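Local coordinates for beta 1-3 glucanase (Clostridium beijerinckii NCIMB 8052, PDB 5H4E), which probably hydrolyses beta-1,3-glucans as a glycoside hydrolase of family GH64, at residues Ser100-Tyr106 against Pro130-Phe136; Met97-Tyr101 against Ile371-Trp375; Phe136-Glu140 against Asn151-Val155; Phe158-Ile164 against Tyr176-Arg182. One frame throughout, in Å; residues are numbered along the deposited sequence.

Contact 1 (Ser100-Tyr106 against Pro130-Phe136); sequences SYGKPLY and PNTGIMF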
# COMPACT_ATOMS: atom_id res chain seq x y z
N SER A 100 -1.35 10.66 11.78
CA SER A 100 -2.77 11.01 11.89
C SER A 100 -2.95 12.47 12.28
O SER A 100 -2.04 13.09 12.84
CB SER A 100 -3.49 10.10 12.90
OG SER A 100 -2.91 10.20 14.19
N TYR A 101 -4.12 13.01 11.96
CA TYR A 101 -4.45 14.39 12.24
C TYR A 101 -5.48 14.45 13.37
O TYR A 101 -6.38 13.61 13.43
CB TYR A 101 -5.02 15.06 10.98
CG TYR A 101 -4.07 15.29 9.82
CD1 TYR A 101 -2.68 15.27 9.98
CD2 TYR A 101 -4.58 15.58 8.56
CE1 TYR A 101 -1.84 15.52 8.90
CE2 TYR A 101 -3.76 15.82 7.48
CZ TYR A 101 -2.40 15.80 7.65
OH TYR A 101 -1.60 16.05 6.55
N GLY A 102 -5.35 15.43 14.27
CA GLY A 102 -6.37 15.66 15.28
C GLY A 102 -6.25 14.80 16.53
O GLY A 102 -6.38 15.29 17.65
N LYS A 103 -6.03 13.51 16.33
CA LYS A 103 -5.83 12.59 17.44
C LYS A 103 -5.00 11.41 16.96
O LYS A 103 -4.92 11.16 15.75
CB LYS A 103 -7.18 12.11 18.01
CG LYS A 103 -8.12 11.55 16.97
CD LYS A 103 -9.04 10.49 17.56
CE LYS A 103 -10.10 11.06 18.47
NZ LYS A 103 -10.96 9.99 19.08
N PRO A 104 -4.36 10.70 17.89
CA PRO A 104 -3.60 9.53 17.46
C PRO A 104 -4.52 8.38 17.11
O PRO A 104 -5.70 8.38 17.48
CB PRO A 104 -2.75 9.20 18.70
CG PRO A 104 -3.59 9.69 19.83
CD PRO A 104 -4.20 10.96 19.33
N LEU A 105 -3.98 7.39 16.40
CA LEU A 105 -4.74 6.19 16.08
C LEU A 105 -4.83 5.30 17.30
O LEU A 105 -4.01 5.40 18.22
CB LEU A 105 -4.09 5.45 14.91
CG LEU A 105 -4.06 6.26 13.61
CD1 LEU A 105 -3.41 5.46 12.50
CD2 LEU A 105 -5.49 6.61 13.24
N TYR A 106 -5.85 4.44 17.33
CA TYR A 106 -5.98 3.44 18.38
C TYR A 106 -5.46 2.09 17.89
O TYR A 106 -6.15 1.38 17.15
CB TYR A 106 -7.43 3.29 18.81
CG TYR A 106 -8.09 4.54 19.33
CD1 TYR A 106 -7.97 4.91 20.67
CD2 TYR A 106 -8.85 5.34 18.49
CE1 TYR A 106 -8.58 6.05 21.15
CE2 TYR A 106 -9.46 6.48 18.96
CZ TYR A 106 -9.33 6.83 20.30
OH TYR A 106 -9.95 7.97 20.75
N PRO A 130 -12.28 1.42 16.24
CA PRO A 130 -12.03 2.65 17.02
C PRO A 130 -11.48 3.80 16.19
O PRO A 130 -11.54 4.96 16.62
CB PRO A 130 -10.99 2.20 18.05
CG PRO A 130 -10.32 1.03 17.44
CD PRO A 130 -11.40 0.32 16.68
N ASN A 131 -10.97 3.49 15.00
CA ASN A 131 -10.33 4.49 14.16
C ASN A 131 -11.23 5.05 13.06
O ASN A 131 -10.78 5.84 12.23
CB ASN A 131 -9.07 3.90 13.52
CG ASN A 131 -8.06 3.46 14.56
OD1 ASN A 131 -7.36 4.29 15.13
ND2 ASN A 131 -7.99 2.16 14.80
N THR A 132 -12.50 4.64 13.05
CA THR A 132 -13.44 5.14 12.05
C THR A 132 -13.49 6.67 12.04
O THR A 132 -13.60 7.30 13.09
CB THR A 132 -14.87 4.58 12.28
OG1 THR A 132 -15.26 4.80 13.64
CG2 THR A 132 -14.90 3.10 11.99
N GLY A 133 -13.37 7.26 10.86
CA GLY A 133 -13.45 8.70 10.75
C GLY A 133 -12.18 9.49 10.99
O GLY A 133 -12.15 10.70 10.72
N ILE A 134 -11.12 8.86 11.49
CA ILE A 134 -9.89 9.61 11.79
C ILE A 134 -9.07 9.86 10.52
O ILE A 134 -8.93 8.98 9.67
CB ILE A 134 -9.02 8.89 12.83
CG1 ILE A 134 -9.81 8.65 14.12
CG2 ILE A 134 -7.77 9.69 13.12
CD1 ILE A 134 -9.05 7.84 15.16
N MET A 135 -8.58 11.09 10.37
CA MET A 135 -7.71 11.44 9.25
C MET A 135 -6.35 10.82 9.47
O MET A 135 -5.65 11.17 10.43
CB MET A 135 -7.57 12.95 9.10
CG MET A 135 -8.90 13.71 8.95
SD MET A 135 -9.80 13.35 7.42
CE MET A 135 -10.93 12.09 7.99
N PHE A 136 -5.98 9.86 8.63
CA PHE A 136 -4.65 9.26 8.74
C PHE A 136 -4.18 8.69 7.41
O PHE A 136 -5.00 8.36 6.55
CB PHE A 136 -4.63 8.15 9.81
CG PHE A 136 -5.35 6.89 9.39
CD1 PHE A 136 -4.69 5.88 8.72
CD2 PHE A 136 -6.70 6.71 9.69
CE1 PHE A 136 -5.35 4.72 8.33
CE2 PHE A 136 -7.37 5.56 9.31
CZ PHE A 136 -6.69 4.56 8.63
O HOH W 1 -8.88 13.09 12.47
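The side-chain amide of Asn131 faces the backbone of Tyr106 and takes both of its polar groups. OD1 of Asn131 accepts from N of Tyr106 at 2.7 Å, in the carbonyl plane and on a lone pair. ND2 of Asn131 donates to O of Tyr106 at 3.1 Å, the oxygen lying almost in the amide plane. With CG of Asn131 beside its own backbone N (chi1 -61°), the amide is brought round onto Tyr106, and the two bonds fix its rotation. The Tyr106 and Pro130 side chains run antiparallel beside it, CB to CB 3.8 Å, with ring atom CD2 against Pro130 O. Asn131 opens a type II beta turn that closes at Ile134, where the chain swings back to pair with strand 95-101. There Ser100 and Phe136 form an antiparallel, non-hydrogen-bonded pair, and N of Tyr101 reaches O of Met135 at 2.8 Å. A water extends the pairing, donating to Tyr101 O and accepting from Met135 N. Ile134 sits between these two polar ends. Its CD1 meets CD of Lys103 at 3.6 Å, the two side chains crossing at about a right angle, while its CG2 touches CD2 of Leu105. Leu105 lies across Phe136, CD2 to ring atom CD2 3.8 Å. Lys103, bent at chi3, returns NZ in plane to the edge of the Tyr106 ring, bonding OH at 2.8 Å.

Contact 2 (Met97-Tyr101 against Ile371-Trp375); sequences MYISY and INVGW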
# COMPACT_ATOMS: atom_id res chain seq x y z
N MET A 97 4.93 3.93 9.03
CA MET A 97 4.86 5.16 9.81
C MET A 97 3.47 5.73 9.68
O MET A 97 3.15 6.34 8.66
CB MET A 97 5.90 6.19 9.33
CG MET A 97 5.89 7.48 10.14
SD MET A 97 7.31 8.49 9.68
CE MET A 97 7.30 9.76 10.94
N TYR A 98 2.63 5.53 10.69
CA TYR A 98 1.28 6.09 10.69
C TYR A 98 1.35 7.56 11.08
O TYR A 98 1.99 7.90 12.07
CB TYR A 98 0.36 5.36 11.68
CG TYR A 98 -0.00 3.94 11.31
CD1 TYR A 98 -1.09 3.67 10.49
CD2 TYR A 98 0.72 2.86 11.81
CE1 TYR A 98 -1.43 2.38 10.15
CE2 TYR A 98 0.39 1.56 11.48
CZ TYR A 98 -0.70 1.33 10.65
OH TYR A 98 -1.04 0.04 10.31
N ILE A 99 0.68 8.41 10.32
CA ILE A 99 0.62 9.83 10.62
C ILE A 99 -0.84 10.25 10.62
O ILE A 99 -1.50 10.18 9.58
CB ILE A 99 1.44 10.66 9.61
CG1 ILE A 99 2.90 10.22 9.64
CG2 ILE A 99 1.33 12.18 9.95
CD1 ILE A 99 3.75 10.80 8.54
N SER A 100 -1.35 10.66 11.78
CA SER A 100 -2.77 11.01 11.89
C SER A 100 -2.95 12.47 12.28
O SER A 100 -2.04 13.09 12.84
CB SER A 100 -3.49 10.10 12.90
OG SER A 100 -2.91 10.20 14.19
N TYR A 101 -4.12 13.01 11.96
CA TYR A 101 -4.45 14.39 12.24
C TYR A 101 -5.48 14.45 13.37
O TYR A 101 -6.38 13.61 13.43
CB TYR A 101 -5.02 15.06 10.98
CG TYR A 101 -4.07 15.29 9.82
CD1 TYR A 101 -2.68 15.27 9.98
CD2 TYR A 101 -4.58 15.58 8.56
CE1 TYR A 101 -1.84 15.52 8.90
CE2 TYR A 101 -3.76 15.82 7.48
CZ TYR A 101 -2.40 15.80 7.65
OH TYR A 101 -1.60 16.05 6.55
N ILE A 371 8.59 13.59 4.90
CA ILE A 371 7.22 13.15 4.66
C ILE A 371 6.31 14.37 4.74
O ILE A 371 6.06 14.93 5.81
CB ILE A 371 6.81 12.06 5.63
CG1 ILE A 371 7.84 10.93 5.54
CG2 ILE A 371 5.41 11.52 5.29
CD1 ILE A 371 7.71 9.87 6.59
N ASN A 372 5.87 14.78 3.56
CA ASN A 372 5.07 15.97 3.38
C ASN A 372 3.60 15.66 3.51
O ASN A 372 3.01 15.07 2.62
CB ASN A 372 5.33 16.58 2.00
CG ASN A 372 6.72 17.14 1.87
OD1 ASN A 372 7.09 18.11 2.55
ND2 ASN A 372 7.52 16.54 1.00
N VAL A 373 2.99 16.07 4.62
CA VAL A 373 1.59 15.73 4.84
C VAL A 373 0.74 16.99 4.65
O VAL A 373 1.02 18.04 5.21
CB VAL A 373 1.38 15.08 6.24
CG1 VAL A 373 2.12 13.73 6.30
CG2 VAL A 373 1.80 16.01 7.41
N GLY A 374 -0.29 16.87 3.81
CA GLY A 374 -1.01 18.05 3.37
C GLY A 374 -2.51 18.00 3.56
O GLY A 374 -3.02 17.17 4.31
N TRP A 375 -3.21 18.91 2.88
CA TRP A 375 -4.66 19.04 3.05
C TRP A 375 -5.30 19.74 1.84
O TRP A 375 -4.58 20.35 1.05
CB TRP A 375 -4.98 19.79 4.34
CG TRP A 375 -6.43 19.72 4.73
CD1 TRP A 375 -7.37 20.69 4.58
CD2 TRP A 375 -7.11 18.58 5.29
NE1 TRP A 375 -8.59 20.24 5.01
CE2 TRP A 375 -8.46 18.96 5.47
CE3 TRP A 375 -6.72 17.30 5.67
CZ2 TRP A 375 -9.42 18.09 6.01
CZ3 TRP A 375 -7.67 16.43 6.21
CH2 TRP A 375 -9.00 16.84 6.37
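Strands 97-101 and 371-374, which carry Ile99 opposite Val373, belong to two different sheets packed face to face: their axes come within 9.6 Å and run 27° from parallel, with side chains rather than backbone bonds filling the space between. Met97 is extended, with CG opposite its backbone N (chi1 -178°), and this sends SD as far as CD1 of Ile371, a tight 3.4 Å. Ile99 inserts CD1 between two partners, CG2 of Ile371 at 3.7 Å and CG1 of Val373 at 4.0 Å. Every second residue turns inward, Met97, Ile99 and Tyr101 from one strand, Ile371 and Val373 from the other; here the large antiparallel sheet packs on the mixed sheet. Tyr101 spans the gap at its end. Its OH donates to O of Gly374 at 2.9 Å, the donor tilted 22° from the carbonyl plane, and packs closely on CB of Val373 at 3.1 Å. CG2 of Val373, O of Gly374, and CE3 and CZ3 of Trp375 lie near the plane of the Tyr101 ring, at its edge. The Tyr101 and Trp375 side chains run alongside each other head to tail, CE2 to CE3 3.8 Å. Tyr160 stacks on the Tyr101 ring, and Tyr21 meets Trp375 edge-to-face.

Contact 3 (Phe136-Glu140 against Asn151-Val155); sequences FEWAE and NTTRV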
# COMPACT_ATOMS: atom_id res chain seq x y z
N PHE A 136 -5.98 9.86 8.63
CA PHE A 136 -4.65 9.26 8.74
C PHE A 136 -4.18 8.69 7.41
O PHE A 136 -5.00 8.36 6.55
CB PHE A 136 -4.63 8.15 9.81
CG PHE A 136 -5.35 6.89 9.39
CD1 PHE A 136 -4.69 5.88 8.72
CD2 PHE A 136 -6.70 6.71 9.69
CE1 PHE A 136 -5.35 4.72 8.33
CE2 PHE A 136 -7.37 5.56 9.31
CZ PHE A 136 -6.69 4.56 8.63
N GLU A 137 -2.86 8.60 7.26
CA GLU A 137 -2.21 7.85 6.20
C GLU A 137 -1.06 7.09 6.84
O GLU A 137 -0.75 7.32 8.02
CB GLU A 137 -1.70 8.77 5.08
CG GLU A 137 -2.78 9.63 4.44
CD GLU A 137 -3.64 8.87 3.43
OE1 GLU A 137 -3.57 7.62 3.36
OE2 GLU A 137 -4.40 9.54 2.70
N TRP A 138 -0.42 6.18 6.10
CA TRP A 138 0.88 5.66 6.54
C TRP A 138 1.87 5.58 5.37
O TRP A 138 1.49 5.40 4.22
CB TRP A 138 0.73 4.29 7.24
CG TRP A 138 0.36 3.11 6.35
CD1 TRP A 138 1.21 2.37 5.58
CD2 TRP A 138 -0.93 2.51 6.19
NE1 TRP A 138 0.53 1.37 4.94
CE2 TRP A 138 -0.79 1.44 5.29
CE3 TRP A 138 -2.20 2.79 6.72
CZ2 TRP A 138 -1.87 0.64 4.90
CZ3 TRP A 138 -3.27 1.99 6.33
CH2 TRP A 138 -3.10 0.93 5.42
N ALA A 139 3.15 5.78 5.70
CA ALA A 139 4.24 5.48 4.78
C ALA A 139 4.71 4.06 5.05
O ALA A 139 4.74 3.62 6.21
CB ALA A 139 5.39 6.47 4.97
N GLU A 140 5.04 3.32 3.99
CA GLU A 140 5.59 1.97 4.16
C GLU A 140 7.09 2.01 3.90
O GLU A 140 7.54 2.72 3.01
CB GLU A 140 4.90 0.98 3.22
CG GLU A 140 3.40 0.86 3.52
CD GLU A 140 2.65 -0.02 2.54
OE1 GLU A 140 3.05 -0.10 1.37
OE2 GLU A 140 1.62 -0.59 2.95
N ASN A 151 7.55 4.28 0.60
CA ASN A 151 6.49 4.68 -0.33
C ASN A 151 5.23 5.17 0.37
O ASN A 151 4.91 4.74 1.48
CB ASN A 151 6.13 3.51 -1.28
CG ASN A 151 5.65 2.27 -0.53
OD1 ASN A 151 6.46 1.44 -0.11
ND2 ASN A 151 4.33 2.13 -0.35
N THR A 152 4.53 6.09 -0.30
CA THR A 152 3.12 6.35 0.00
C THR A 152 2.30 5.19 -0.54
O THR A 152 2.77 4.43 -1.40
CB THR A 152 2.62 7.65 -0.64
OG1 THR A 152 2.59 7.51 -2.07
CG2 THR A 152 3.49 8.83 -0.27
N THR A 153 1.06 5.05 -0.08
CA THR A 153 0.25 3.98 -0.64
C THR A 153 -1.22 4.36 -0.73
O THR A 153 -1.79 4.88 0.23
CB THR A 153 0.40 2.68 0.19
OG1 THR A 153 -0.49 1.69 -0.31
CG2 THR A 153 0.10 2.93 1.68
N ARG A 154 -1.81 4.11 -1.89
CA ARG A 154 -3.26 4.25 -2.03
C ARG A 154 -3.90 2.89 -2.22
O ARG A 154 -4.96 2.77 -2.81
CB ARG A 154 -3.63 5.17 -3.21
CG ARG A 154 -3.82 6.63 -2.81
CD ARG A 154 -2.52 7.21 -2.27
NE ARG A 154 -2.71 8.51 -1.63
CZ ARG A 154 -3.09 8.69 -0.37
NH1 ARG A 154 -3.33 7.64 0.42
NH2 ARG A 154 -3.22 9.92 0.11
N VAL A 155 -3.25 1.85 -1.71
CA VAL A 155 -3.75 0.50 -1.91
C VAL A 155 -5.06 0.28 -1.15
O VAL A 155 -5.95 -0.41 -1.63
CB VAL A 155 -2.69 -0.54 -1.49
CG1 VAL A 155 -3.28 -1.94 -1.44
CG2 VAL A 155 -1.53 -0.48 -2.48
O HOH W 2 -0.26 -0.78 0.95
O HOH W 3 5.39 -1.42 0.29
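OE2 of Glu137 is gripped from several directions: NH2 of Arg154 donates to it at 2.9 Å, and the backbone N atoms of Cys159 and Tyr160 also bond to it. OE1 of Glu137 takes NH1 of Arg154, likewise at 2.9 Å, completing an end-on salt bridge of two nitrogens to two oxygens. The pair is not coplanar. Both oxygens stay near the guanidinium plane, but the nitrogens come from above the carboxylate, the planes standing 60° apart. Farther along, strands 136-144 and 147-151, antiparallel neighbours in the large sheet, form a hydrogen-bonded pair at Glu140 and Asn151, N of Glu140 to O of Asn151 at 2.9 Å. Their side chains join as well: ND2 of Asn151 meets OE1 of Glu140 at 3.1 Å, on the anti side, with carboxylate and amide 82° apart. OE2 of Glu140 receives NE1 of Trp138 at 3.0 Å, and a water links it to OG1 of Thr153, which accepts from Val155 N in an ST turn. CG2 of Thr153 lies over the Trp138 face, offset toward the rim, 3.6 Å from NE1. Because each oxygen of Glu140 has its own side-chain donor, the carboxylate's rotation is restrained; Arg154, also bonded to Asp178, probably shares its charge between two acids.

Contact 4 (Phe158-Ile164 against Tyr176-Arg182); sequences FCYPYNI and YGDTGTR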
# COMPACT_ATOMS: atom_id res chain seq x y z
N PHE A 158 -7.64 6.69 -0.09
CA PHE A 158 -7.14 8.06 -0.10
C PHE A 158 -7.85 8.86 0.97
O PHE A 158 -9.08 9.03 0.92
CB PHE A 158 -7.37 8.74 -1.45
CG PHE A 158 -7.03 10.20 -1.43
CD1 PHE A 158 -5.73 10.62 -1.68
CD2 PHE A 158 -7.99 11.15 -1.13
CE1 PHE A 158 -5.40 11.98 -1.63
CE2 PHE A 158 -7.68 12.50 -1.08
CZ PHE A 158 -6.38 12.91 -1.32
N CYS A 159 -7.08 9.39 1.92
CA CYS A 159 -7.65 10.24 2.97
C CYS A 159 -7.17 11.69 2.83
O CYS A 159 -7.99 12.59 2.72
CB CYS A 159 -7.29 9.70 4.36
SG CYS A 159 -7.93 10.73 5.70
N TYR A 160 -5.86 11.92 2.86
CA TYR A 160 -5.34 13.27 2.64
C TYR A 160 -4.10 13.21 1.75
O TYR A 160 -3.43 12.18 1.71
CB TYR A 160 -5.03 13.97 3.98
CG TYR A 160 -3.97 13.35 4.88
CD1 TYR A 160 -2.62 13.47 4.58
CD2 TYR A 160 -4.33 12.69 6.06
CE1 TYR A 160 -1.64 12.92 5.41
CE2 TYR A 160 -3.36 12.13 6.91
CZ TYR A 160 -2.02 12.26 6.57
OH TYR A 160 -1.04 11.73 7.39
N PRO A 161 -3.81 14.30 1.02
CA PRO A 161 -2.66 14.22 0.11
C PRO A 161 -1.32 14.20 0.85
O PRO A 161 -1.12 14.97 1.80
CB PRO A 161 -2.80 15.50 -0.72
CG PRO A 161 -3.58 16.43 0.13
CD PRO A 161 -4.54 15.57 0.90
N TYR A 162 -0.42 13.32 0.43
CA TYR A 162 0.92 13.29 1.01
C TYR A 162 1.93 12.74 0.01
O TYR A 162 1.57 12.08 -0.96
CB TYR A 162 0.96 12.51 2.34
CG TYR A 162 0.88 10.98 2.27
CD1 TYR A 162 1.79 10.19 2.95
CD2 TYR A 162 -0.15 10.34 1.57
CE1 TYR A 162 1.69 8.79 2.93
CE2 TYR A 162 -0.24 8.95 1.54
CZ TYR A 162 0.68 8.19 2.21
OH TYR A 162 0.58 6.80 2.18
N ASN A 163 3.18 13.10 0.21
CA ASN A 163 4.22 12.70 -0.72
C ASN A 163 5.50 12.60 0.07
O ASN A 163 5.58 13.13 1.19
CB ASN A 163 4.35 13.70 -1.89
CG ASN A 163 4.78 15.11 -1.46
OD1 ASN A 163 5.95 15.37 -1.19
ND2 ASN A 163 3.82 16.02 -1.42
N ILE A 164 6.48 11.89 -0.47
CA ILE A 164 7.70 11.66 0.25
C ILE A 164 8.88 12.05 -0.63
O ILE A 164 8.90 11.72 -1.82
CB ILE A 164 7.82 10.17 0.70
CG1 ILE A 164 6.62 9.79 1.59
CG2 ILE A 164 9.18 9.89 1.39
CD1 ILE A 164 6.50 8.30 1.86
N TYR A 176 7.98 11.29 -4.62
CA TYR A 176 6.81 10.61 -5.16
C TYR A 176 5.63 10.74 -4.20
O TYR A 176 5.80 10.59 -2.98
CB TYR A 176 7.07 9.13 -5.42
CG TYR A 176 8.12 8.82 -6.46
CD1 TYR A 176 8.41 9.72 -7.48
CD2 TYR A 176 8.81 7.61 -6.44
CE1 TYR A 176 9.37 9.44 -8.44
CE2 TYR A 176 9.77 7.31 -7.40
CZ TYR A 176 10.04 8.24 -8.40
OH TYR A 176 10.99 7.96 -9.36
N GLY A 177 4.45 11.00 -4.75
CA GLY A 177 3.23 11.03 -3.96
C GLY A 177 2.14 11.84 -4.64
O GLY A 177 2.22 12.10 -5.85
N ASP A 178 1.11 12.20 -3.88
CA ASP A 178 -0.05 12.92 -4.42
C ASP A 178 0.29 14.33 -4.84
O ASP A 178 1.15 14.97 -4.25
CB ASP A 178 -1.17 13.00 -3.38
CG ASP A 178 -1.51 11.66 -2.78
OD1 ASP A 178 -1.53 10.67 -3.53
OD2 ASP A 178 -1.71 11.60 -1.56
N THR A 179 -0.44 14.83 -5.83
CA THR A 179 -0.42 16.26 -6.14
C THR A 179 -1.82 16.82 -5.97
O THR A 179 -2.79 16.18 -6.35
CB THR A 179 0.05 16.55 -7.57
OG1 THR A 179 -0.90 15.99 -8.49
CG2 THR A 179 1.41 15.94 -7.80
N GLY A 180 -1.92 18.02 -5.40
CA GLY A 180 -3.22 18.66 -5.27
C GLY A 180 -3.72 18.69 -3.84
O GLY A 180 -3.19 17.99 -2.98
N THR A 181 -4.75 19.50 -3.60
CA THR A 181 -5.41 19.57 -2.30
C THR A 181 -6.45 18.45 -2.13
O THR A 181 -6.94 17.87 -3.10
CB THR A 181 -6.13 20.92 -2.08
OG1 THR A 181 -7.33 20.94 -2.88
CG2 THR A 181 -5.24 22.10 -2.46
N ARG A 182 -6.78 18.18 -0.87
CA ARG A 182 -7.75 17.14 -0.55
C ARG A 182 -9.11 17.42 -1.20
O ARG A 182 -9.65 16.56 -1.90
CB ARG A 182 -7.89 17.02 0.96
CG ARG A 182 -8.75 15.85 1.41
CD ARG A 182 -8.78 15.78 2.94
NE ARG A 182 -9.64 14.70 3.43
CZ ARG A 182 -10.92 14.84 3.79
NH1 ARG A 182 -11.59 13.78 4.23
NH2 ARG A 182 -11.52 16.03 3.72
O HOH W 4 0.66 9.48 -2.13
O HOH W 5 1.05 15.57 -1.36
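With chi1 at -51°, CG of Asp178 lies beside its own backbone N, which brings the carboxylate against Tyr162; Arg182, with CG opposite its backbone N (chi1 -173°) and a chain extended from CG to NE, reaches instead as far as Cys159. Between them the two residues tie together the open end of the beta hairpin formed by strands 162-168 and 173-177. Deeper in the hairpin the ladder is regular: Ile164 and Tyr176 form an antiparallel hydrogen-bonded pair, N of Ile164 to O of Tyr176 at 2.9 Å. The next pair, Asn163 and Gly177, is non-hydrogen-bonded and close, with CA atoms 3.8 Å apart. At Tyr162 the pattern changes. N of Asp178 still donates to O of Tyr162 at 3.0 Å, but N of Tyr162 turns to the side-chain OD2 of Asp178, met on the anti side at 2.9 Å. OD2 of Asp178 also forms a salt bridge with NH2 of Arg154, so this buried acid bonds a backbone N-H and an arginine. It lies at the edge of the Phe158 ring as well, near its plane and 3.7 Å from CE1, with carboxylate and ring turned 67° apart. Asp178 O is served by a water that also accepts from ND2 of Asn163. Beyond, Thr181 caps helix 182-192 through Asp184 N, and Arg182 is the helix's first residue. CD of Pro161 rests on CB of Arg182 at 3.7 Å, their side chains crossing at about a right angle. Past this point NE of Arg182 donates to O of Cys159 at 2.8 Å, the oxygen close to the guanidinium plane.

In the fold
All four contacts are largely buried, but contact 3 lies closest to the middle of the chain, its centre about 6 Å from the chain centre, against about 18 Å for contact 1. Contacts 1 and 2 both use strand 95-101; contacts 1 and 3 share Phe136 at the start of strand 136-144. Contacts 2 and 4 both use the mixed sheet, through strands 366-374 and 162-168; Tyr160 OH, probably bonded to Ile99 O at 2.7 Å, ties contact 4 to the antiparallel sheet. Chemistry follows place: contact 1 combines amide-to-backbone bonds with packing round Ile134 and Leu105, aliphatic and aromatic packing dominates contact 2, and contacts 3 and 4 share a charged network through Arg154.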